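Local structure of lactate dehydrogenase, adjacent gene encodes predicted malate dehydrogenase (Cryptosporidium parvum, 4ND2) at residues I7-S12 with A29-F34; V76-S81 with V117-N122; A146-S151 with V254-A259. The protein probably catalyses the NAD(+)-dependent interconversion of (S)-lactate and pyruvate, its cofactor being held by a Rossmann-type domain. All coordinates share one frame; numbering follows the deposited sequence.

Interaction 1 of 3, residues I7-S12 with A29-F34; sequences IAVIGS and ADVVLF. With A3D (3-acetylpyridine adenine dinucleotide), chain C.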
loop_
_atom_site.group_PDB
_atom_site.type_symbol
_atom_site.label_atom_id
_atom_site.label_comp_id
_atom_site.label_asym_id
_atom_site.label_seq_id
_atom_site.Cartn_x
_atom_site.Cartn_y
_atom_site.Cartn_z
ATOM N N ILE A 7 3.308 19.636 0.516
ATOM C CA ILE A 7 4.766 19.597 0.542
ATOM C C ILE A 7 5.322 20.454 -0.588
ATOM O O ILE A 7 4.945 20.283 -1.748
ATOM C CB ILE A 7 5.307 18.159 0.390
ATOM C CG1 ILE A 7 4.809 17.279 1.546
ATOM C CG2 ILE A 7 6.832 18.169 0.332
ATOM C CD1 ILE A 7 5.202 15.821 1.433
ATOM N N ALA A 8 6.217 21.374 -0.242
ATOM C CA ALA A 8 6.927 22.175 -1.236
ATOM C C ALA A 8 8.314 21.584 -1.460
ATOM O O ALA A 8 9.065 21.370 -0.507
ATOM C CB ALA A 8 7.034 23.623 -0.783
ATOM N N VAL A 9 8.634 21.306 -2.721
ATOM C CA VAL A 9 9.940 20.800 -3.107
ATOM C C VAL A 9 10.696 21.917 -3.828
ATOM O O VAL A 9 10.347 22.285 -4.957
ATOM C CB VAL A 9 9.809 19.562 -4.018
ATOM C CG1 VAL A 9 11.180 19.045 -4.428
ATOM C CG2 VAL A 9 9.009 18.472 -3.316
ATOM N N ILE A 10 11.718 22.457 -3.165
ATOM C CA ILE A 10 12.480 23.592 -3.690
ATOM C C ILE A 10 13.670 23.058 -4.475
ATOM O O ILE A 10 14.658 22.601 -3.896
ATOM C CB ILE A 10 12.968 24.534 -2.566
ATOM C CG1 ILE A 10 11.831 24.863 -1.588
ATOM C CG2 ILE A 10 13.560 25.810 -3.155
ATOM C CD1 ILE A 10 10.571 25.407 -2.233
ATOM N N GLY A 11 13.562 23.115 -5.800
ATOM C CA GLY A 11 14.544 22.516 -6.693
ATOM C C GLY A 11 13.943 21.270 -7.305
ATOM O O GLY A 11 13.658 20.302 -6.595
ATOM N N SER A 12 13.743 21.296 -8.620
ATOM C CA SER A 12 13.031 20.233 -9.324
ATOM C C SER A 12 13.951 19.462 -10.263
ATOM O O SER A 12 13.569 19.108 -11.381
ATOM C CB SER A 12 11.852 20.829 -10.093
ATOM O OG SER A 12 11.024 21.571 -9.211
ATOM N N ALA A 29 0.587 13.798 0.202
ATOM C CA ALA A 29 0.265 15.220 0.181
ATOM C C ALA A 29 0.152 15.723 -1.253
ATOM O O ALA A 29 0.478 15.006 -2.205
ATOM C CB ALA A 29 1.340 16.010 0.917
ATOM N N ASP A 30 -0.329 16.952 -1.394
ATOM C CA ASP A 30 -0.171 17.697 -2.639
ATOM C C ASP A 30 1.273 18.170 -2.701
ATOM O O ASP A 30 1.909 18.378 -1.665
ATOM C CB ASP A 30 -1.099 18.914 -2.683
ATOM C CG ASP A 30 -2.561 18.543 -2.869
ATOM O OD1 ASP A 30 -2.874 17.393 -3.251
ATOM O OD2 ASP A 30 -3.407 19.430 -2.642
ATOM N N VAL A 31 1.783 18.351 -3.914
ATOM C CA VAL A 31 3.169 18.748 -4.115
ATOM C C VAL A 31 3.263 20.026 -4.946
ATOM O O VAL A 31 2.573 20.167 -5.954
ATOM C CB VAL A 31 3.964 17.635 -4.827
ATOM C CG1 VAL A 31 5.404 18.073 -5.073
ATOM C CG2 VAL A 31 3.924 16.351 -4.011
ATOM N N VAL A 32 4.117 20.948 -4.508
ATOM C CA VAL A 32 4.502 22.102 -5.312
ATOM C C VAL A 32 5.977 21.958 -5.669
ATOM O O VAL A 32 6.841 22.037 -4.795
ATOM C CB VAL A 32 4.276 23.430 -4.562
ATOM C CG1 VAL A 32 4.756 24.613 -5.397
ATOM C CG2 VAL A 32 2.806 23.588 -4.208
ATOM N N LEU A 33 6.252 21.720 -6.949
ATOM C CA LEU A 33 7.620 21.671 -7.457
ATOM C C LEU A 33 8.069 23.082 -7.835
ATOM O O LEU A 33 7.553 23.666 -8.790
ATOM C CB LEU A 33 7.719 20.749 -8.679
ATOM C CG LEU A 33 7.895 19.254 -8.410
ATOM C CD1 LEU A 33 7.539 18.441 -9.645
ATOM C CD2 LEU A 33 9.317 18.945 -7.958
ATOM N N PHE A 34 9.021 23.621 -7.078
ATOM C CA PHE A 34 9.563 24.955 -7.331
ATOM C C PHE A 34 10.926 24.853 -8.008
ATOM O O PHE A 34 11.754 24.023 -7.634
ATOM C CB PHE A 34 9.692 25.740 -6.019
ATOM C CG PHE A 34 10.279 27.118 -6.186
ATOM C CD1 PHE A 34 9.454 28.232 -6.279
ATOM C CD2 PHE A 34 11.658 27.305 -6.252
ATOM C CE1 PHE A 34 9.991 29.502 -6.436
ATOM C CE2 PHE A 34 12.198 28.572 -6.410
ATOM C CZ PHE A 34 11.364 29.673 -6.501
HETATM P PA A3D C . 20.183 18.637 -9.828
HETATM O O1A A3D C . 19.576 17.513 -10.624
HETATM O O2A A3D C . 21.285 19.462 -10.437
HETATM O O5B A3D C . 19.008 19.629 -9.380
HETATM C C5B A3D C . 19.260 20.888 -8.767
HETATM C C4B A3D C . 18.094 21.802 -9.108
HETATM O O4B A3D C . 18.158 22.992 -8.319
HETATM C C3B A3D C . 18.099 22.235 -10.574
HETATM O O3B A3D C . 16.886 21.844 -11.228
HETATM C C2B A3D C . 18.244 23.745 -10.527
HETATM O O2B A3D C . 17.511 24.432 -11.544
HETATM C C1B A3D C . 17.723 24.073 -9.140
HETATM N N9A A3D C . 18.191 25.377 -8.628
HETATM C C8A A3D C . 19.391 25.962 -8.811
HETATM N N7A A3D C . 19.428 27.163 -8.180
HETATM C C5A A3D C . 18.237 27.352 -7.590
HETATM C C6A A3D C . 17.605 28.401 -6.766
HETATM N N6A A3D C . 18.279 29.531 -6.438
HETATM N N1A A3D C . 16.334 28.189 -6.351
HETATM C C2A A3D C . 15.642 27.075 -6.663
HETATM N N3A A3D C . 16.160 26.084 -7.410
HETATM C C4A A3D C . 17.426 26.167 -7.888
HETATM O O3 A3D C . 20.742 18.106 -8.409
HETATM P PN A3D C . 20.167 16.827 -7.602
HETATM O O1N A3D C . 20.763 15.582 -8.196
HETATM O O2N A3D C . 18.674 16.938 -7.459
HETATM O O5D A3D C . 20.814 17.077 -6.153
HETATM C C5D A3D C . 20.393 18.206 -5.394
HETATM C C4D A3D C . 21.272 18.418 -4.167
HETATM O O4D A3D C . 21.118 17.321 -3.258
HETATM C C3D A3D C . 22.762 18.507 -4.489
HETATM O O3D A3D C . 23.356 19.565 -3.737
HETATM C C2D A3D C . 23.326 17.184 -4.025
HETATM O O2D A3D C . 24.696 17.251 -3.615
HETATM C C1D A3D C . 22.413 16.878 -2.851
HETATM N N1N A3D C . 22.394 15.469 -2.463
HETATM C C2N A3D C . 22.522 15.173 -1.161
HETATM C C3N A3D C . 22.513 13.855 -0.728
HETATM C C7N A3D C . 22.653 13.523 0.727
HETATM O O7N A3D C . 22.707 12.353 1.044
HETATM C C8N A3D C . 22.710 14.611 1.755
HETATM C C4N A3D C . 22.364 12.838 -1.661
HETATM C C5N A3D C . 22.229 13.167 -3.001
HETATM C C6N A3D C . 22.250 14.502 -3.380
#
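G11 and S12 both converge on the carbonyl of F34, and here the pairing of strands 6-10 and 30-34 is tight. G11 N donates to F34 O over 2.7 Å, tilted 27° from the carbonyl plane, while S12 OG adds a weak bond to the same oxygen at 3.0 Å. S12 OG also abuts L33 CD2, 3.4 Å away. Behind this turn parallel pairing continues, with F34 N bonded to V9 O at 2.8 Å. On one face V9 CG1 lies alongside L33 CD2 (4.0 Å) and V9 CG2 meets V31 CG1, a layer covered by I19, A20 and V23 of helix 14-26. On the other face I10 CD1 packs against F34 CB, and the edge of the F34 ring meets the adenine, CE2 lying 3.8 Å from A3D C2A.

At the opposite end the backbone stays paired, I7 N to D30 O, while side chains spread apart. A29 CB touches I7 CG1 at 3.7 Å, but the partly exposed side chain of D30 runs out to R4 and the amide of K60. Strand 6-10, helix 14-26 and strand 30-34 form the opening beta-alpha-beta crossover of a Rossmann fold, G11 being the first glycine of a sequence consistent with the GxGxxG cofactor loop.

Interaction 2 of 3, residues V76-S81 with V117-N122; sequences VIITAS and VICITN. With A3D (3-acetylpyridine adenine dinucleotide), chain C; PYR (pyruvic acid), chain D.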
loop_
_atom_site.group_PDB
_atom_site.type_symbol
_atom_site.label_atom_id
_atom_site.label_comp_id
_atom_site.label_asym_id
_atom_site.label_seq_id
_atom_site.Cartn_x
_atom_site.Cartn_y
_atom_site.Cartn_z
ATOM N N VAL A 76 8.696 21.632 3.789
ATOM C CA VAL A 76 9.515 22.169 2.713
ATOM C C VAL A 76 10.770 21.315 2.609
ATOM O O VAL A 76 11.505 21.174 3.586
ATOM C CB VAL A 76 9.910 23.637 2.965
ATOM C CG1 VAL A 76 10.861 24.132 1.880
ATOM C CG2 VAL A 76 8.670 24.519 3.031
ATOM N N ILE A 77 11.001 20.733 1.434
ATOM C CA ILE A 77 12.192 19.927 1.190
ATOM C C ILE A 77 13.093 20.677 0.208
ATOM O O ILE A 77 12.686 20.972 -0.918
ATOM C CB ILE A 77 11.840 18.527 0.647
ATOM C CG1 ILE A 77 10.818 17.843 1.565
ATOM C CG2 ILE A 77 13.094 17.673 0.531
ATOM C CD1 ILE A 77 10.273 16.538 1.030
ATOM N N ILE A 78 14.312 20.990 0.648
ATOM C CA ILE A 78 15.239 21.815 -0.132
ATOM C C ILE A 78 16.264 20.951 -0.860
ATOM O O ILE A 78 17.124 20.328 -0.235
ATOM C CB ILE A 78 15.973 22.842 0.761
ATOM C CG1 ILE A 78 14.963 23.647 1.583
ATOM C CG2 ILE A 78 16.833 23.774 -0.089
ATOM C CD1 ILE A 78 15.584 24.648 2.536
ATOM N N THR A 79 16.162 20.925 -2.187
ATOM C CA THR A 79 17.089 20.179 -3.033
ATOM C C THR A 79 17.926 21.098 -3.929
ATOM O O THR A 79 18.810 20.623 -4.637
ATOM C CB THR A 79 16.338 19.182 -3.941
ATOM O OG1 THR A 79 15.781 19.867 -5.071
ATOM C CG2 THR A 79 15.226 18.481 -3.178
ATOM N N ALA A 80 17.655 22.403 -3.888
ATOM C CA ALA A 80 18.276 23.358 -4.809
ATOM C C ALA A 80 19.791 23.365 -4.664
ATOM O O ALA A 80 20.318 23.331 -3.552
ATOM C CB ALA A 80 17.719 24.754 -4.579
ATOM N N SER A 81 20.483 23.410 -5.797
ATOM C CA SER A 81 21.935 23.313 -5.819
ATOM C C SER A 81 22.509 23.842 -7.126
ATOM O O SER A 81 21.851 23.791 -8.167
ATOM C CB SER A 81 22.354 21.852 -5.643
ATOM O OG SER A 81 23.755 21.684 -5.781
ATOM N N VAL A 117 11.142 22.000 7.798
ATOM C CA VAL A 117 12.103 22.101 6.701
ATOM C C VAL A 117 13.096 20.944 6.727
ATOM O O VAL A 117 13.786 20.738 7.726
ATOM C CB VAL A 117 12.874 23.435 6.749
ATOM C CG1 VAL A 117 13.927 23.493 5.646
ATOM C CG2 VAL A 117 11.906 24.606 6.636
ATOM N N ILE A 118 13.164 20.204 5.620
ATOM C CA ILE A 118 14.126 19.117 5.445
ATOM C C ILE A 118 15.123 19.501 4.349
ATOM O O ILE A 118 14.764 19.569 3.172
ATOM C CB ILE A 118 13.429 17.795 5.053
ATOM C CG1 ILE A 118 12.394 17.392 6.113
ATOM C CG2 ILE A 118 14.456 16.684 4.863
ATOM C CD1 ILE A 118 11.386 16.366 5.633
ATOM N N CYS A 119 16.370 19.755 4.737
ATOM C CA CYS A 119 17.422 20.093 3.780
ATOM C C CYS A 119 18.058 18.841 3.192
ATOM O O CYS A 119 18.292 17.867 3.905
ATOM C CB CYS A 119 18.503 20.941 4.447
ATOM S SG CYS A 119 17.914 22.537 5.035
ATOM N N ILE A 120 18.311 18.870 1.886
ATOM C CA ILE A 120 19.069 17.820 1.199
ATOM C C ILE A 120 20.350 18.386 0.565
ATOM O O ILE A 120 21.354 17.685 0.464
ATOM C CB ILE A 120 18.207 17.113 0.129
ATOM C CG1 ILE A 120 16.949 16.519 0.781
ATOM C CG2 ILE A 120 19.014 16.033 -0.587
ATOM C CD1 ILE A 120 16.025 15.798 -0.172
ATOM N N THR A 121 20.304 19.652 0.150
ATOM C CA THR A 121 21.444 20.351 -0.460
ATOM C C THR A 121 22.762 20.125 0.283
ATOM O O THR A 121 22.828 20.306 1.500
ATOM C CB THR A 121 21.168 21.869 -0.509
ATOM O OG1 THR A 121 19.898 22.104 -1.129
ATOM C CG2 THR A 121 22.257 22.600 -1.282
ATOM N N ASN A 122 23.800 19.731 -0.459
ATOM C CA ASN A 122 25.137 19.504 0.108
ATOM C C ASN A 122 25.988 20.775 0.119
ATOM O O ASN A 122 25.756 21.679 -0.692
ATOM C CB ASN A 122 25.886 18.413 -0.668
ATOM C CG ASN A 122 25.694 17.027 -0.075
ATOM O OD1 ASN A 122 25.691 16.856 1.144
ATOM N ND2 ASN A 122 25.562 16.026 -0.940
HETATM P PA A3D C . 20.183 18.637 -9.828
HETATM O O1A A3D C . 19.576 17.513 -10.624
HETATM O O2A A3D C . 21.285 19.462 -10.437
HETATM O O5B A3D C . 19.008 19.629 -9.380
HETATM C C5B A3D C . 19.260 20.888 -8.767
HETATM C C4B A3D C . 18.094 21.802 -9.108
HETATM O O4B A3D C . 18.158 22.992 -8.319
HETATM C C3B A3D C . 18.099 22.235 -10.574
HETATM O O3B A3D C . 16.886 21.844 -11.228
HETATM C C2B A3D C . 18.244 23.745 -10.527
HETATM O O2B A3D C . 17.511 24.432 -11.544
HETATM C C1B A3D C . 17.723 24.073 -9.140
HETATM N N9A A3D C . 18.191 25.377 -8.628
HETATM C C8A A3D C . 19.391 25.962 -8.811
HETATM N N7A A3D C . 19.428 27.163 -8.180
HETATM C C5A A3D C . 18.237 27.352 -7.590
HETATM C C6A A3D C . 17.605 28.401 -6.766
HETATM N N6A A3D C . 18.279 29.531 -6.438
HETATM N N1A A3D C . 16.334 28.189 -6.351
HETATM C C2A A3D C . 15.642 27.075 -6.663
HETATM N N3A A3D C . 16.160 26.084 -7.410
HETATM C C4A A3D C . 17.426 26.167 -7.888
HETATM O O3 A3D C . 20.742 18.106 -8.409
HETATM P PN A3D C . 20.167 16.827 -7.602
HETATM O O1N A3D C . 20.763 15.582 -8.196
HETATM O O2N A3D C . 18.674 16.938 -7.459
HETATM O O5D A3D C . 20.814 17.077 -6.153
HETATM C C5D A3D C . 20.393 18.206 -5.394
HETATM C C4D A3D C . 21.272 18.418 -4.167
HETATM O O4D A3D C . 21.118 17.321 -3.258
HETATM C C3D A3D C . 22.762 18.507 -4.489
HETATM O O3D A3D C . 23.356 19.565 -3.737
HETATM C C2D A3D C . 23.326 17.184 -4.025
HETATM O O2D A3D C . 24.696 17.251 -3.615
HETATM C C1D A3D C . 22.413 16.878 -2.851
HETATM N N1N A3D C . 22.394 15.469 -2.463
HETATM C C2N A3D C . 22.522 15.173 -1.161
HETATM C C3N A3D C . 22.513 13.855 -0.728
HETATM C C7N A3D C . 22.653 13.523 0.727
HETATM O O7N A3D C . 22.707 12.353 1.044
HETATM C C8N A3D C . 22.710 14.611 1.755
HETATM C C4N A3D C . 22.364 12.838 -1.661
HETATM C C5N A3D C . 22.229 13.167 -3.001
HETATM C C6N A3D C . 22.250 14.502 -3.380
HETATM C C PYR D . 25.280 10.815 -1.114
HETATM O O PYR D . 24.900 10.037 -2.019
HETATM O OXT PYR D . 25.528 10.394 0.037
HETATM C CA PYR D . 25.459 12.241 -1.404
HETATM O O3 PYR D . 25.599 13.031 -0.485
HETATM C CB PYR D . 25.471 12.708 -2.829
#
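V76 and V117 begin a parallel pairing within the beta-alpha-beta unit of strand 75-78, helix 94-111 and strand 116-119, in the Rossmann domain. V76 O accepts from I118 N at 2.8 Å. On the opposite face to V76, I77 sends CG2, anti to its backbone N, against I120 CD1 at 3.5 Å, and I15 and I19 of helix 14-26 pack over this pair. I78 returns to the V76 face, where its CD1 meets V117 CG1 (3.7 Å) and the sulfur of C119.

Beyond I78 the strands give way to cofactor-binding loops. I78 O is gripped twice, by I120 N at 2.8 Å and by T121 N at 3.3 Å, the second donor tilted 25° from the carbonyl plane; this bifurcated acceptance comes just past the end of strand 116-119. T79 OG1 is hydrogen-bonded to the carbonyls of I10 and G11, linking this loop to the glycine-rich one. A80 lays CB against the adenine and uses its carbonyl to accept from T121 OG1 over 2.7 Å, tying the two loops together. S81 N makes a weak bond to the adenosine ribose oxygen O4B. Across from it, L124 N holds N122 OD1, which turns the amide nitrogen toward the ligands: N122 ND2 donates to A3D O2D at 3.1 Å and to pyruvate O3 at 3.0 Å, the latter with an N-H...O angle of 161°.

Interaction 3 of 3, residues A146-S151 with V254-A259; sequences AGVLDS and VVPCSA. With PYR (pyruvic acid), chain D.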
loop_
_atom_site.group_PDB
_atom_site.type_symbol
_atom_site.label_atom_id
_atom_site.label_comp_id
_atom_site.label_asym_id
_atom_site.label_seq_id
_atom_site.Cartn_x
_atom_site.Cartn_y
_atom_site.Cartn_z
ATOM N N ALA A 146 20.205 12.879 5.794
ATOM C CA ALA A 146 21.499 12.250 5.566
ATOM C C ALA A 146 21.548 10.877 6.217
ATOM O O ALA A 146 21.803 9.879 5.549
ATOM C CB ALA A 146 22.624 13.127 6.095
ATOM N N GLY A 147 21.298 10.845 7.524
ATOM C CA GLY A 147 21.358 9.619 8.314
ATOM C C GLY A 147 20.502 8.471 7.804
ATOM O O GLY A 147 20.912 7.315 7.888
ATOM N N VAL A 148 19.314 8.779 7.281
ATOM C CA VAL A 148 18.440 7.739 6.724
ATOM C C VAL A 148 19.104 7.083 5.511
ATOM O O VAL A 148 19.053 5.861 5.361
ATOM C CB VAL A 148 17.042 8.285 6.348
ATOM C CG1 VAL A 148 16.229 7.232 5.605
ATOM C CG2 VAL A 148 16.292 8.725 7.597
ATOM N N LEU A 149 19.738 7.889 4.663
ATOM C CA LEU A 149 20.464 7.364 3.508
ATOM C C LEU A 149 21.688 6.558 3.947
ATOM O O LEU A 149 21.883 5.429 3.500
ATOM C CB LEU A 149 20.895 8.499 2.574
ATOM C CG LEU A 149 21.658 8.097 1.309
ATOM C CD1 LEU A 149 20.786 7.260 0.385
ATOM C CD2 LEU A 149 22.168 9.338 0.594
ATOM N N ASP A 150 22.504 7.150 4.818
ATOM C CA ASP A 150 23.729 6.501 5.296
ATOM C C ASP A 150 23.420 5.201 6.040
ATOM O O ASP A 150 24.050 4.173 5.789
ATOM C CB ASP A 150 24.532 7.448 6.200
ATOM C CG ASP A 150 25.145 8.616 5.436
ATOM O OD1 ASP A 150 25.438 8.468 4.231
ATOM O OD2 ASP A 150 25.350 9.689 6.047
ATOM N N SER A 151 22.438 5.252 6.934
ATOM C CA SER A 151 22.030 4.073 7.700
ATOM C C SER A 151 21.390 3.005 6.814
ATOM O O SER A 151 21.610 1.814 7.027
ATOM C CB SER A 151 21.073 4.464 8.822
ATOM O OG SER A 151 21.663 5.434 9.669
ATOM N N VAL A 254 11.915 6.858 14.914
ATOM C CA VAL A 254 13.336 7.061 15.158
ATOM C C VAL A 254 14.004 7.320 13.812
ATOM O O VAL A 254 14.090 6.425 12.969
ATOM C CB VAL A 254 14.001 5.853 15.847
ATOM C CG1 VAL A 254 15.488 6.116 16.052
ATOM C CG2 VAL A 254 13.327 5.556 17.178
ATOM N N VAL A 255 14.458 8.552 13.615
ATOM C CA VAL A 255 15.013 8.979 12.340
ATOM C C VAL A 255 16.432 9.511 12.531
ATOM O O VAL A 255 16.620 10.558 13.153
ATOM C CB VAL A 255 14.137 10.082 11.710
ATOM C CG1 VAL A 255 14.708 10.532 10.371
ATOM C CG2 VAL A 255 12.706 9.589 11.541
ATOM N N PRO A 256 17.440 8.791 12.006
ATOM C CA PRO A 256 18.768 9.392 11.971
ATOM C C PRO A 256 18.775 10.540 10.964
ATOM O O PRO A 256 18.478 10.328 9.790
ATOM C CB PRO A 256 19.683 8.245 11.513
ATOM C CG PRO A 256 18.846 7.012 11.513
ATOM C CD PRO A 256 17.424 7.452 11.397
ATOM N N CYS A 257 19.065 11.747 11.435
ATOM C CA CYS A 257 19.110 12.921 10.568
ATOM C C CYS A 257 19.989 14.006 11.187
ATOM O O CYS A 257 20.372 13.915 12.361
ATOM C CB CYS A 257 17.694 13.451 10.301
ATOM S SG CYS A 257 16.867 14.225 11.706
ATOM N N SER A 258 20.322 15.017 10.389
ATOM C CA SER A 258 21.128 16.129 10.875
ATOM C C SER A 258 20.218 17.061 11.665
ATOM O O SER A 258 19.375 17.753 11.088
ATOM C CB SER A 258 21.808 16.862 9.718
ATOM O OG SER A 258 22.738 17.818 10.203
ATOM N N ALA A 259 20.375 17.047 12.988
ATOM C CA ALA A 259 19.530 17.828 13.887
ATOM C C ALA A 259 20.376 18.600 14.892
ATOM O O ALA A 259 21.543 18.275 15.113
ATOM C CB ALA A 259 18.557 16.917 14.616
HETATM C C PYR D . 25.280 10.815 -1.114
HETATM O O PYR D . 24.900 10.037 -2.019
HETATM O OXT PYR D . 25.528 10.394 0.037
HETATM C CA PYR D . 25.459 12.241 -1.404
HETATM O O3 PYR D . 25.599 13.031 -0.485
HETATM C CB PYR D . 25.471 12.708 -2.829
#
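The pyrrolidine ring of P256 offers one face to the first turn of helix 147-162. Over that face lie the carbonyl carbon G147 C, 3.8 Å from P256 CB, and the methyl V148 CG2, 4.2 Å from P256 CD; S151 OG comes instead to the ring's edge, near its mean plane, 3.7 Å from P256 CG. A second flat group, the peptide carbonyl of P256, points at the helix backbone, and P256 O approaches G147 CA to 3.3 Å. Glycine, having no beta carbon, lets helix and strand 253-261 come this close.

The carbonyl of G147 is itself held from both faces of its plane. S151 N donates to G147 O in the ordinary helical manner, and S151 OG, swung back beside its own backbone N (chi1 -57°), reaches the same oxygen over 2.7 Å from the opposite face. S151 OG is also hydrogen-bonded to V173 N. Beyond the N and CD end of the proline ring, V148 CG2 crosses V255 CG1 at 3.7 Å, and M243 and A239 of helix 234-248 help to enclose the pair.

The helix face turned away from the strand serves the ligands. L149, with CG anti to the backbone N, carries CD2 over the flat carboxylate of pyruvate, 3.6 Å from OXT, and also packs on M54 of a second subunit. D150 OD2 is hydrogen-bonded to ND1 of H177, whose NE2 binds pyruvate, while R153 on the same helix also bonds the substrate. A helix start packed against strand 253-261 while its far side bears the aspartate of an Asp-His pair is an arrangement consistent with the active site of the LDH/MDH superfamily.

Overall arrangement
From the N terminus, interaction 1 closes the short loop around helix 14-26, interaction 2 the longer one around helix 94-111, and interaction 3 a span of about a hundred residues; they follow in series, and none nests in or crosses another. Interactions 1 and 2 share the six-stranded parallel sheet, since strands 6-10 and 75-78 are neighbours in it, and both touch the cofactor. Interaction 3 stands apart, its centre about 21 Å from that of interaction 1 and 14 Å from that of interaction 2, and joins the start of helix 147-162 to strand 253-261 in the C-terminal alpha/beta domain. Pyruvate bridges the gap, touched by 117-122 on one side and 146-151 on the other.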